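Local coordinates for protein carbonic anhydrase (Porphyridium purpureum, PDB 1DDZ) that probably catalyses the interconversion of carbon dioxide and hydrogencarbonate, as a zinc-dependent member of the beta-class carbonic anhydrase family, at residues A32-S37 against D472-D477; E91-R96 against G327-R332; I323-C328 against N336-L341; I352-I357 against E435-E440; V380-Y385 against Q464-G469. One frame throughout, in Å; residues are numbered along the deposited sequence.

Interaction 1: residues A32-S37 against D472-D477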
# COMPACT_ATOMS: atom_id res chain seq x y z
N ALA A 32 -2.90 -34.18 1.46
CA ALA A 32 -2.33 -34.05 0.12
C ALA A 32 -0.94 -34.73 0.10
O ALA A 32 -0.20 -34.67 1.08
CB ALA A 32 -2.21 -32.56 -0.23
N MET A 33 -0.59 -35.40 -0.99
CA MET A 33 0.71 -36.08 -1.06
C MET A 33 1.78 -35.17 -1.63
O MET A 33 1.50 -34.11 -2.16
CB MET A 33 0.64 -37.29 -1.99
CG MET A 33 -0.33 -38.38 -1.61
SD MET A 33 0.44 -39.97 -0.97
CE MET A 33 2.38 -39.80 -0.98
N PRO A 34 3.05 -35.51 -1.35
CA PRO A 34 4.17 -34.73 -1.88
C PRO A 34 4.06 -34.86 -3.39
O PRO A 34 3.49 -35.84 -3.89
CB PRO A 34 5.37 -35.47 -1.32
CG PRO A 34 4.88 -35.87 0.04
CD PRO A 34 3.48 -36.36 -0.23
N GLY A 35 4.62 -33.90 -4.12
CA GLY A 35 4.54 -33.92 -5.57
C GLY A 35 5.74 -34.43 -6.34
O GLY A 35 6.51 -35.27 -5.85
N LYS A 36 5.94 -33.86 -7.53
CA LYS A 36 7.02 -34.25 -8.45
C LYS A 36 8.40 -33.59 -8.29
O LYS A 36 9.44 -34.26 -8.32
CB LYS A 36 6.53 -34.06 -9.89
CG LYS A 36 5.18 -34.71 -10.18
CD LYS A 36 5.29 -36.23 -10.26
CE LYS A 36 3.91 -36.88 -10.36
NZ LYS A 36 3.14 -36.81 -9.09
N SER A 37 8.41 -32.26 -8.18
CA SER A 37 9.63 -31.49 -8.05
C SER A 37 10.67 -32.09 -7.10
O SER A 37 10.36 -32.87 -6.19
CB SER A 37 9.30 -30.05 -7.62
OG SER A 37 10.47 -29.27 -7.38
N ASP A 472 5.20 -32.95 11.13
CA ASP A 472 6.00 -33.85 10.29
C ASP A 472 6.94 -33.15 9.31
O ASP A 472 7.76 -33.79 8.70
CB ASP A 472 5.14 -34.88 9.54
CG ASP A 472 4.12 -34.23 8.59
OD1 ASP A 472 3.09 -34.89 8.30
OD2 ASP A 472 4.30 -33.08 8.14
N GLY A 473 6.77 -31.84 9.11
CA GLY A 473 7.63 -31.11 8.20
C GLY A 473 7.66 -31.62 6.77
O GLY A 473 8.59 -31.35 6.03
N LYS A 474 6.63 -32.33 6.38
CA LYS A 474 6.55 -32.89 5.04
C LYS A 474 5.79 -31.92 4.15
O LYS A 474 4.69 -31.52 4.47
CB LYS A 474 5.83 -34.25 5.09
CG LYS A 474 5.77 -34.96 3.75
CD LYS A 474 4.62 -35.96 3.71
CE LYS A 474 4.78 -37.08 4.72
NZ LYS A 474 5.98 -37.91 4.43
N LEU A 475 6.40 -31.54 3.03
CA LEU A 475 5.75 -30.63 2.09
C LEU A 475 4.72 -31.41 1.24
O LEU A 475 5.00 -32.47 0.68
CB LEU A 475 6.79 -29.97 1.17
CG LEU A 475 7.75 -28.92 1.75
CD1 LEU A 475 8.72 -28.51 0.68
CD2 LEU A 475 6.97 -27.73 2.27
N ARG A 476 3.54 -30.85 1.13
CA ARG A 476 2.44 -31.44 0.38
C ARG A 476 2.12 -30.55 -0.83
O ARG A 476 2.02 -29.31 -0.72
CB ARG A 476 1.25 -31.62 1.31
CG ARG A 476 1.60 -32.55 2.47
CD ARG A 476 0.49 -32.68 3.45
NE ARG A 476 0.89 -33.50 4.58
CZ ARG A 476 0.93 -34.84 4.55
NH1 ARG A 476 0.61 -35.50 3.45
NH2 ARG A 476 1.25 -35.51 5.64
N ASP A 477 2.00 -31.18 -1.98
CA ASP A 477 1.77 -30.48 -3.24
C ASP A 477 0.39 -29.88 -3.36
O ASP A 477 -0.59 -30.56 -3.10
CB ASP A 477 2.03 -31.45 -4.39
CG ASP A 477 2.18 -30.75 -5.73
OD1 ASP A 477 2.05 -29.51 -5.82
OD2 ASP A 477 2.46 -31.46 -6.72
O HOH W 1 -1.04 -33.58 -3.71
O HOH W 2 3.84 -31.68 -8.94
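R476 turns the edge of its guanidinium to A32, and NH1 donates to the backbone O of A32 over 2.6 Å. The acceptor lies only 2° out of the guanidinium plane, and the bond is close to straight. With CG anti to the carbonyl carbon (chi1 -61°) and the chain extended from there to NE, the aliphatic part of R476 runs past the same oxygen, CG coming within 3.1 Å of A32 O. A salt bridge from R476 NH2 to D472 OD1 (3.3 Å), met on the syn side of the carboxylate, fixes the group from a second direction. K474 CD covers one guanidinium face and also meets P34 CG at 3.7 Å, the two side chains crossing obliquely. Farther on, D477 N donates to M33 O (3.0 Å). D477 OD2 lies 3.4 Å from G35 CA and accepts from a water at 2.6 Å, while OD1 bonds to the backbone N of G479. The loop 32-37 thus lies against strand 476-481, the antiparallel outer strand whose R476 pairs through its backbone with V467 of strand 462-468. S37 caps helix 38-53, and F40 of that helix packs against P34, L475 and D477.

Interaction 2: residues E91-R96 against G327-R332. With ZN (zinc ion), chain D.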
# COMPACT_ATOMS: atom_id res chain seq x y z
N GLU A 91 10.43 -19.40 17.16
CA GLU A 91 10.45 -18.53 18.32
C GLU A 91 10.58 -17.06 17.91
O GLU A 91 10.50 -16.16 18.74
CB GLU A 91 11.51 -18.95 19.32
CG GLU A 91 10.91 -19.16 20.69
CD GLU A 91 11.30 -20.48 21.30
OE1 GLU A 91 12.09 -20.46 22.25
OE2 GLU A 91 10.83 -21.54 20.83
N VAL A 92 10.71 -16.83 16.61
CA VAL A 92 10.80 -15.49 16.08
C VAL A 92 9.77 -15.33 14.97
O VAL A 92 9.75 -16.11 14.04
CB VAL A 92 12.18 -15.20 15.49
CG1 VAL A 92 12.26 -13.74 15.04
CG2 VAL A 92 13.26 -15.49 16.52
N PHE A 93 8.89 -14.34 15.10
CA PHE A 93 7.86 -14.03 14.10
C PHE A 93 8.56 -13.17 13.04
O PHE A 93 9.01 -12.07 13.34
CB PHE A 93 6.75 -13.24 14.78
CG PHE A 93 5.46 -13.24 14.04
CD1 PHE A 93 4.77 -14.43 13.83
CD2 PHE A 93 4.91 -12.05 13.57
CE1 PHE A 93 3.55 -14.42 13.18
CE2 PHE A 93 3.69 -12.04 12.92
CZ PHE A 93 3.01 -13.22 12.73
N VAL A 94 8.62 -13.65 11.80
CA VAL A 94 9.36 -12.97 10.75
C VAL A 94 8.60 -12.31 9.60
O VAL A 94 7.66 -12.88 9.06
CB VAL A 94 10.38 -13.94 10.10
CG1 VAL A 94 11.21 -13.24 9.07
CG2 VAL A 94 11.28 -14.57 11.15
N HIS A 95 9.03 -11.10 9.25
CA HIS A 95 8.47 -10.37 8.12
C HIS A 95 9.70 -10.06 7.27
O HIS A 95 10.76 -9.71 7.81
CB HIS A 95 7.80 -9.07 8.57
CG HIS A 95 7.24 -8.25 7.45
ND1 HIS A 95 6.51 -8.80 6.41
CD2 HIS A 95 7.24 -6.91 7.23
CE1 HIS A 95 6.09 -7.83 5.60
NE2 HIS A 95 6.52 -6.68 6.08
N ARG A 96 9.61 -10.31 5.97
CA ARG A 96 10.72 -10.03 5.07
C ARG A 96 10.23 -9.35 3.82
O ARG A 96 9.22 -9.76 3.24
CB ARG A 96 11.48 -11.29 4.68
CG ARG A 96 12.19 -11.91 5.82
CD ARG A 96 13.13 -12.95 5.34
NE ARG A 96 13.79 -13.58 6.47
CZ ARG A 96 14.77 -13.05 7.19
NH1 ARG A 96 15.25 -11.85 6.89
NH2 ARG A 96 15.24 -13.70 8.25
N GLY A 327 6.24 -17.15 2.17
CA GLY A 327 5.68 -17.89 3.27
C GLY A 327 4.98 -17.04 4.30
O GLY A 327 4.84 -15.83 4.11
N CYS A 328 4.53 -17.68 5.37
CA CYS A 328 3.81 -16.98 6.42
C CYS A 328 4.73 -16.49 7.52
O CYS A 328 5.67 -17.18 7.90
CB CYS A 328 2.74 -17.89 7.02
SG CYS A 328 1.77 -17.06 8.32
N ALA A 329 4.42 -15.34 8.11
CA ALA A 329 5.22 -14.78 9.18
C ALA A 329 5.37 -15.70 10.39
O ALA A 329 6.25 -15.50 11.21
CB ALA A 329 4.73 -13.41 9.56
N ASP A 330 4.47 -16.67 10.52
CA ASP A 330 4.52 -17.65 11.61
C ASP A 330 5.87 -18.41 11.55
O ASP A 330 6.51 -18.68 12.58
CB ASP A 330 3.35 -18.62 11.56
CG ASP A 330 2.02 -17.94 11.91
OD1 ASP A 330 2.01 -17.10 12.85
OD2 ASP A 330 1.02 -18.19 11.24
N SER A 331 6.23 -18.84 10.33
CA SER A 331 7.50 -19.50 10.06
C SER A 331 8.12 -20.46 11.07
O SER A 331 9.16 -20.17 11.65
CB SER A 331 8.56 -18.43 9.68
OG SER A 331 8.24 -17.13 10.21
N ARG A 332 7.55 -21.64 11.27
CA ARG A 332 8.21 -22.51 12.23
C ARG A 332 9.41 -23.26 11.63
O ARG A 332 10.07 -24.04 12.31
CB ARG A 332 7.23 -23.43 12.97
CG ARG A 332 7.83 -23.97 14.27
CD ARG A 332 6.77 -24.32 15.29
NE ARG A 332 6.21 -23.14 15.97
CZ ARG A 332 6.66 -22.64 17.15
NH1 ARG A 332 7.70 -23.19 17.77
NH2 ARG A 332 5.97 -21.69 17.79
ZN ZN D . 0.75 -18.76 9.54
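F93 carries its CG anti to the backbone N (chi1 -161°), and D330 carries its CG anti to the carbonyl carbon (chi1 -70°); from these settings the two side chains run side by side in the same direction. The ring and carboxylate planes stand 55° apart, and D330 OD1 comes to the ring edge, in its plane, 3.1 Å from F93 CE1. A329 takes one face of the same ring: its CB sits 3.9 Å from the F93 ring centroid, offset toward the rim, a CH-pi contact. The backbone joins in, since V94 N donates to A329 O over 3.1 Å, in the carbonyl plane and on a lone pair. S331 OG gives A329 O a second hydrogen bond (2.8 Å), from above the carbonyl plane, so two donors grip one buried oxygen.

Residues 328-332 read Cys-Ala-Asp-Ser-Arg, the zinc-binding signature of beta-class carbonic anhydrases, while strand 92-97 is an outer strand of the sheet in the other half of the chain. The contact therefore crosses between the two carbonic anhydrase repeats. C328 SG (2.3 Å from the zinc ion) and D330 OD2 bind the metal, with H384 and C387 completing the site. D330 N also donates to C328 SG at 3.5 Å, almost straight, a second-shell bond from a backbone N-H to the ligand sulfur. F93 is itself wedged among Y115, V112 and A116 of helix 107-119.

Interaction 3: residues I323-C328 against N336-L341. With ZN (zinc ion), chain D.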
# COMPACT_ATOMS: atom_id res chain seq x y z
N ILE A 323 15.34 -19.49 -6.26
CA ILE A 323 13.95 -19.59 -5.83
C ILE A 323 13.48 -18.47 -4.94
O ILE A 323 14.20 -17.99 -4.08
CB ILE A 323 13.64 -20.87 -5.03
CG1 ILE A 323 14.89 -21.39 -4.33
CG2 ILE A 323 13.03 -21.91 -5.91
CD1 ILE A 323 14.71 -22.76 -3.74
N LEU A 324 12.23 -18.07 -5.17
CA LEU A 324 11.60 -17.06 -4.37
C LEU A 324 10.64 -17.92 -3.56
O LEU A 324 9.89 -18.72 -4.13
CB LEU A 324 10.77 -16.10 -5.22
CG LEU A 324 10.31 -14.72 -4.69
CD1 LEU A 324 8.97 -14.41 -5.27
CD2 LEU A 324 10.29 -14.58 -3.19
N TRP A 325 10.66 -17.73 -2.24
CA TRP A 325 9.78 -18.45 -1.35
C TRP A 325 8.89 -17.40 -0.69
O TRP A 325 9.42 -16.44 -0.11
CB TRP A 325 10.60 -19.16 -0.28
CG TRP A 325 9.79 -20.05 0.60
CD1 TRP A 325 9.01 -19.68 1.66
CD2 TRP A 325 9.75 -21.48 0.54
NE1 TRP A 325 8.49 -20.80 2.27
CE2 TRP A 325 8.93 -21.91 1.61
CE3 TRP A 325 10.32 -22.44 -0.30
CZ2 TRP A 325 8.68 -23.27 1.86
CZ3 TRP A 325 10.07 -23.78 -0.06
CH2 TRP A 325 9.26 -24.19 1.02
N ILE A 326 7.57 -17.54 -0.82
CA ILE A 326 6.61 -16.64 -0.19
C ILE A 326 5.92 -17.45 0.91
O ILE A 326 5.14 -18.35 0.62
CB ILE A 326 5.58 -16.13 -1.19
CG1 ILE A 326 6.31 -15.41 -2.32
CG2 ILE A 326 4.55 -15.25 -0.46
CD1 ILE A 326 5.51 -15.21 -3.59
N GLY A 327 6.24 -17.15 2.17
CA GLY A 327 5.68 -17.89 3.27
C GLY A 327 4.98 -17.04 4.30
O GLY A 327 4.84 -15.83 4.11
N CYS A 328 4.53 -17.68 5.37
CA CYS A 328 3.81 -16.98 6.42
C CYS A 328 4.73 -16.49 7.52
O CYS A 328 5.67 -17.18 7.90
CB CYS A 328 2.74 -17.89 7.02
SG CYS A 328 1.77 -17.06 8.32
N ASN A 336 14.97 -22.24 3.48
CA ASN A 336 16.13 -22.97 3.00
C ASN A 336 16.22 -24.33 3.69
O ASN A 336 16.54 -25.32 3.04
CB ASN A 336 17.42 -22.17 3.23
CG ASN A 336 17.86 -22.16 4.68
OD1 ASN A 336 17.32 -21.43 5.48
ND2 ASN A 336 18.81 -23.01 5.02
N GLN A 337 15.86 -24.40 4.97
CA GLN A 337 15.92 -25.64 5.72
C GLN A 337 14.93 -26.70 5.26
O GLN A 337 15.30 -27.83 4.96
CB GLN A 337 15.68 -25.37 7.21
CG GLN A 337 16.94 -25.07 8.01
CD GLN A 337 16.64 -24.62 9.43
OE1 GLN A 337 17.04 -23.54 9.84
NE2 GLN A 337 15.89 -25.43 10.17
N ILE A 338 13.66 -26.30 5.14
CA ILE A 338 12.62 -27.22 4.76
C ILE A 338 12.87 -27.90 3.41
O ILE A 338 12.49 -29.05 3.23
CB ILE A 338 11.21 -26.58 4.89
CG1 ILE A 338 10.15 -27.67 4.97
CG2 ILE A 338 10.95 -25.59 3.77
CD1 ILE A 338 8.96 -27.32 5.81
N ILE A 339 13.57 -27.22 2.51
CA ILE A 339 13.87 -27.81 1.22
C ILE A 339 15.33 -28.20 1.09
O ILE A 339 15.84 -28.35 -0.01
CB ILE A 339 13.43 -26.94 0.03
CG1 ILE A 339 14.05 -25.54 0.10
CG2 ILE A 339 11.92 -26.92 -0.05
CD1 ILE A 339 13.63 -24.62 -1.06
N ASN A 340 15.99 -28.35 2.23
CA ASN A 340 17.37 -28.81 2.27
C ASN A 340 18.39 -28.01 1.45
O ASN A 340 19.21 -28.60 0.73
CB ASN A 340 17.38 -30.27 1.80
CG ASN A 340 18.38 -31.12 2.55
OD1 ASN A 340 18.55 -30.99 3.77
ND2 ASN A 340 19.01 -32.06 1.84
N LEU A 341 18.38 -26.69 1.60
CA LEU A 341 19.30 -25.82 0.86
C LEU A 341 20.04 -24.92 1.83
O LEU A 341 19.50 -24.51 2.84
CB LEU A 341 18.57 -24.91 -0.12
CG LEU A 341 17.89 -25.45 -1.37
CD1 LEU A 341 17.42 -24.27 -2.21
CD2 LEU A 341 18.84 -26.32 -2.17
ZN ZN D . 0.75 -18.76 9.54
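The W325 indole meets I338 and I339 with the outer atoms of its six-membered ring, both methyls approaching obliquely to the ring plane. CH2 of W325 lies 3.5 Å from CG2 of I338, the two side chains crossing at about a right angle. CZ3 of W325 touches CG2 of I339 at 3.6 Å, where the side chains slide past each other in opposite directions. CG of W325 is anti to the backbone N (chi1 -173°), which starts the indole off toward the helix end; V380 and C382 of strand 378-384 also pack against it. Beside it I323 and I339 meet tip to tip, CD1 to CD1 at 3.4 Å, and CD1 of I323 reaches CD1 of L341 at 3.5 Å, both tighter than usual carbon contact. Within 336-341, N336 ND2 donates in its own amide plane to L341 O (2.7 Å), nearly along the C=O axis. Bonds from L341 N to N336 O and from N340 N to Q337 O close the helix in a Schellman motif. The apolar contacts join the strand to the helix end and the turn after it within the beta-alpha-beta unit 323-328, 335-338 and 346-351, whose first strand ends at zinc ligand C328.

Interaction 4: residues I352-I357 against E435-E440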
# COMPACT_ATOMS: atom_id res chain seq x y z
N ILE A 352 1.58 -12.12 6.88
CA ILE A 352 0.55 -12.84 7.59
C ILE A 352 -0.29 -13.64 6.64
O ILE A 352 -1.00 -13.06 5.80
CB ILE A 352 -0.39 -11.89 8.37
CG1 ILE A 352 0.37 -11.23 9.50
CG2 ILE A 352 -1.54 -12.68 9.01
CD1 ILE A 352 1.04 -12.22 10.41
N ALA A 353 -0.25 -14.96 6.81
CA ALA A 353 -1.03 -15.90 6.02
C ALA A 353 -0.59 -16.03 4.57
O ALA A 353 -1.40 -16.25 3.68
CB ALA A 353 -2.50 -15.53 6.09
N ASN A 354 0.71 -15.86 4.34
CA ASN A 354 1.32 -15.98 3.01
C ASN A 354 0.48 -15.48 1.85
O ASN A 354 0.32 -16.18 0.84
CB ASN A 354 1.81 -17.42 2.75
CG ASN A 354 0.80 -18.47 3.19
OD1 ASN A 354 0.80 -18.88 4.35
ND2 ASN A 354 -0.06 -18.91 2.28
N GLN A 355 0.00 -14.23 1.99
CA GLN A 355 -0.84 -13.57 0.99
C GLN A 355 -0.07 -13.04 -0.21
O GLN A 355 1.09 -12.59 -0.08
CB GLN A 355 -1.59 -12.40 1.61
CG GLN A 355 -2.59 -12.74 2.70
CD GLN A 355 -3.78 -13.45 2.16
OE1 GLN A 355 -3.73 -14.64 1.85
NE2 GLN A 355 -4.89 -12.75 2.09
N CYS A 356 -0.70 -13.12 -1.38
CA CYS A 356 -0.14 -12.63 -2.64
C CYS A 356 -1.23 -11.77 -3.26
O CYS A 356 -1.73 -12.10 -4.34
CB CYS A 356 0.20 -13.78 -3.59
SG CYS A 356 1.51 -14.81 -3.02
N ILE A 357 -1.61 -10.71 -2.56
CA ILE A 357 -2.65 -9.80 -3.00
C ILE A 357 -2.25 -9.17 -4.33
O ILE A 357 -1.08 -8.82 -4.53
CB ILE A 357 -2.91 -8.79 -1.89
CG1 ILE A 357 -3.43 -9.53 -0.66
CG2 ILE A 357 -3.85 -7.71 -2.36
CD1 ILE A 357 -3.33 -8.75 0.65
N GLU A 435 -5.28 -24.65 2.54
CA GLU A 435 -4.84 -25.25 1.28
C GLU A 435 -5.35 -24.47 0.08
O GLU A 435 -4.61 -24.24 -0.89
CB GLU A 435 -5.36 -26.70 1.19
CG GLU A 435 -4.72 -27.65 2.17
CD GLU A 435 -5.44 -29.00 2.25
OE1 GLU A 435 -6.65 -29.04 2.02
OE2 GLU A 435 -4.77 -30.02 2.53
N ILE A 436 -6.63 -24.15 0.11
CA ILE A 436 -7.25 -23.39 -0.96
C ILE A 436 -6.66 -21.97 -1.01
O ILE A 436 -6.54 -21.37 -2.09
CB ILE A 436 -8.76 -23.38 -0.76
CG1 ILE A 436 -9.29 -24.81 -0.85
CG2 ILE A 436 -9.42 -22.49 -1.79
CD1 ILE A 436 -10.80 -24.92 -0.52
N ASN A 437 -6.26 -21.44 0.15
CA ASN A 437 -5.64 -20.11 0.20
C ASN A 437 -4.32 -20.13 -0.58
O ASN A 437 -4.08 -19.26 -1.41
CB ASN A 437 -5.43 -19.66 1.64
CG ASN A 437 -4.77 -18.29 1.73
OD1 ASN A 437 -3.66 -18.17 2.23
ND2 ASN A 437 -5.44 -17.26 1.23
N VAL A 438 -3.54 -21.19 -0.40
CA VAL A 438 -2.26 -21.36 -1.13
C VAL A 438 -2.53 -21.42 -2.64
O VAL A 438 -1.82 -20.80 -3.44
CB VAL A 438 -1.53 -22.68 -0.69
CG1 VAL A 438 -0.35 -22.97 -1.58
CG2 VAL A 438 -1.05 -22.57 0.72
N LEU A 439 -3.56 -22.19 -3.03
CA LEU A 439 -3.94 -22.36 -4.43
C LEU A 439 -4.36 -21.00 -5.04
O LEU A 439 -3.91 -20.59 -6.11
CB LEU A 439 -5.10 -23.37 -4.49
CG LEU A 439 -5.42 -24.15 -5.75
CD1 LEU A 439 -6.34 -23.37 -6.62
CD2 LEU A 439 -4.15 -24.52 -6.47
N GLU A 440 -5.18 -20.28 -4.30
CA GLU A 440 -5.66 -18.98 -4.71
C GLU A 440 -4.47 -18.01 -4.82
O GLU A 440 -4.36 -17.26 -5.79
CB GLU A 440 -6.66 -18.49 -3.66
CG GLU A 440 -7.83 -17.67 -4.19
CD GLU A 440 -8.81 -18.47 -5.04
OE1 GLU A 440 -8.62 -18.55 -6.27
OE2 GLU A 440 -9.80 -19.00 -4.49
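Q355 and N437 make the close part of this contact: OE1 of Q355 lies 3.2 Å from the atom modelled as ND2 of N437. The two side chains cross at about a right angle, yet their amide planes are only 26° apart. N437 has CG anti to the backbone N (chi1 179°), which directs the amide from the helix toward the loop, and the Q355 chain bends at chi2 to meet it. The carbonyl O of A353 also borders this amide, 3.3 Å from the atom modelled as OD1 of N437. Because the N437 amide is probably turned over in the model, both approaches are left unassigned. An alanine in place of N437 would probably leave Q355 OE1 and A353 O without the polar group that lies against them and open a gap between loop and helix.

The loop follows strand 346-351, an outer strand of the second repeat's sheet, and leads to helix 361-373; helix 426-447 is one of the elements it packs on. N354 also packs on the zinc ligand C328, which places the loop beside the metal site.

Toward V438 the fit is looser. N354 ND2 comes no nearer than 4.1 Å to CG2 of V438, and the amides of N354 and N437 are turned 52° apart. The touching residues are all buried; the partly exposed E440 lies beyond them, making a long, weak ion pair with R414 of the second subunit.

Interaction 5: residues V380-Y385 against Q464-G469. With ZN (zinc ion), chain D.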
# COMPACT_ATOMS: atom_id res chain seq x y z
N VAL A 380 7.77 -20.30 -5.04
CA VAL A 380 7.01 -21.21 -4.19
C VAL A 380 6.13 -20.46 -3.19
O VAL A 380 6.63 -19.59 -2.50
CB VAL A 380 7.97 -22.14 -3.38
CG1 VAL A 380 7.18 -23.05 -2.43
CG2 VAL A 380 8.82 -22.98 -4.33
N VAL A 381 4.83 -20.73 -3.18
CA VAL A 381 3.92 -20.12 -2.20
C VAL A 381 3.71 -21.23 -1.16
O VAL A 381 3.21 -22.31 -1.49
CB VAL A 381 2.53 -19.67 -2.77
CG1 VAL A 381 1.63 -19.17 -1.65
CG2 VAL A 381 2.70 -18.56 -3.81
N CYS A 382 4.14 -20.98 0.07
CA CYS A 382 4.03 -21.97 1.12
C CYS A 382 3.12 -21.58 2.27
O CYS A 382 3.28 -20.52 2.87
CB CYS A 382 5.40 -22.30 1.68
SG CYS A 382 5.41 -23.63 2.93
N GLY A 383 2.10 -22.40 2.48
CA GLY A 383 1.18 -22.19 3.59
C GLY A 383 1.53 -23.25 4.63
O GLY A 383 2.39 -24.09 4.37
N HIS A 384 0.89 -23.25 5.79
CA HIS A 384 1.19 -24.26 6.81
C HIS A 384 -0.07 -24.59 7.61
O HIS A 384 -0.89 -23.71 7.87
CB HIS A 384 2.37 -23.83 7.74
CG HIS A 384 2.13 -22.56 8.51
ND1 HIS A 384 2.04 -22.53 9.88
CD2 HIS A 384 1.91 -21.29 8.09
CE1 HIS A 384 1.77 -21.30 10.27
NE2 HIS A 384 1.67 -20.52 9.21
N TYR A 385 -0.23 -25.87 7.98
CA TYR A 385 -1.42 -26.29 8.72
C TYR A 385 -1.52 -25.60 10.05
O TYR A 385 -0.52 -25.22 10.63
CB TYR A 385 -1.43 -27.80 8.90
CG TYR A 385 -1.67 -28.50 7.59
CD1 TYR A 385 -0.83 -29.51 7.15
CD2 TYR A 385 -2.73 -28.12 6.76
CE1 TYR A 385 -1.02 -30.13 5.93
CE2 TYR A 385 -2.93 -28.73 5.53
CZ TYR A 385 -2.07 -29.73 5.12
OH TYR A 385 -2.25 -30.33 3.90
N GLN A 464 5.06 -22.96 -7.94
CA GLN A 464 4.70 -24.13 -7.13
C GLN A 464 3.92 -23.75 -5.86
O GLN A 464 4.20 -22.74 -5.21
CB GLN A 464 6.00 -24.87 -6.77
CG GLN A 464 5.89 -25.96 -5.73
CD GLN A 464 5.30 -27.26 -6.26
OE1 GLN A 464 4.18 -27.65 -5.92
NE2 GLN A 464 6.07 -27.96 -7.07
N GLY A 465 2.92 -24.56 -5.54
CA GLY A 465 2.09 -24.37 -4.36
C GLY A 465 2.46 -25.51 -3.42
O GLY A 465 2.57 -26.67 -3.86
N VAL A 466 2.57 -25.23 -2.14
CA VAL A 466 3.03 -26.23 -1.18
C VAL A 466 2.41 -25.96 0.19
O VAL A 466 1.96 -24.84 0.45
CB VAL A 466 4.62 -26.15 -1.18
CG1 VAL A 466 5.18 -25.58 0.10
CG2 VAL A 466 5.26 -27.47 -1.56
N VAL A 467 2.25 -26.98 1.03
CA VAL A 467 1.70 -26.81 2.39
C VAL A 467 2.30 -27.89 3.27
O VAL A 467 2.74 -28.91 2.77
CB VAL A 467 0.15 -26.92 2.43
CG1 VAL A 467 -0.30 -28.40 2.30
CG2 VAL A 467 -0.39 -26.35 3.74
N TYR A 468 2.36 -27.67 4.58
CA TYR A 468 2.91 -28.70 5.45
C TYR A 468 2.41 -28.51 6.86
O TYR A 468 1.85 -27.46 7.19
CB TYR A 468 4.44 -28.66 5.45
CG TYR A 468 5.02 -27.49 6.21
CD1 TYR A 468 5.43 -27.62 7.53
CD2 TYR A 468 5.18 -26.26 5.59
CE1 TYR A 468 5.98 -26.54 8.24
CE2 TYR A 468 5.72 -25.17 6.28
CZ TYR A 468 6.12 -25.32 7.60
OH TYR A 468 6.69 -24.26 8.25
N GLY A 469 2.56 -29.57 7.65
CA GLY A 469 2.18 -29.54 9.05
C GLY A 469 3.49 -29.63 9.79
O GLY A 469 4.34 -30.44 9.43
ZN ZN D . 0.75 -18.76 9.54
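V466 CG1 fits against C382 SG at 3.4 Å, on the sheet face that these residues share with Y468, between parallel strands whose axes approach to 4.7 Å. C382 SG also meets the Y468 ring at its edge, in plane, 3.7 Å from Y468 CE2. H384 CB then rests over a face of that ring, 4.2 Å from the Y468 centroid and offset toward the rim. Y468 has CG between its backbone N and carbonyl carbon (chi1 73°), the crowded position, which sets CG off on the side of strand 378-384. On the other side of the sheet V467 is the bump: its CG2 sits under the Y385 ring, 4.1 Å from the centroid, and near the G383 backbone. An alanine in place of Y385 would probably uncover V467 and leave E435 OE2 without the tyrosine hydroxyl it bonds. Between the strands runs a parallel ladder, with V381 N to Q464 O at 2.9 Å and Y385 N to Y468 O at 2.7 Å among its hydrogen bonds. H384 NE2 binds the zinc ion at 2.0 Å; its CB lies on the Y468 ring and the next residue is bonded to Y468 O, which is consistent with the end of the strand placing H384 for the metal.

Interactions 1, 3 and 5 gather on the second repeat's sheet, with centres 9 to 13 Å apart. Interaction 5 joins strands 378-384 and 462-468; interaction 1 adds outer strand 476-481 through a probable hydrogen bond from R476 N to V467 O, and interaction 3 adds strand 323-328, its I339 packing on L475 of interaction 1. Along the chain, 32-37 and 472-477 enclose all the others; interaction 2 leads into interaction 3 through shared G327 and C328, and the segments of interactions 4 and 5 alternate, linked by Y385 and E435. Interaction 2 alone reaches the first repeat's sheet. Interactions 2, 3 and 5 share one zinc ion, whose site draws on neighbouring strands 323-328 and 378-384 and the loops after them.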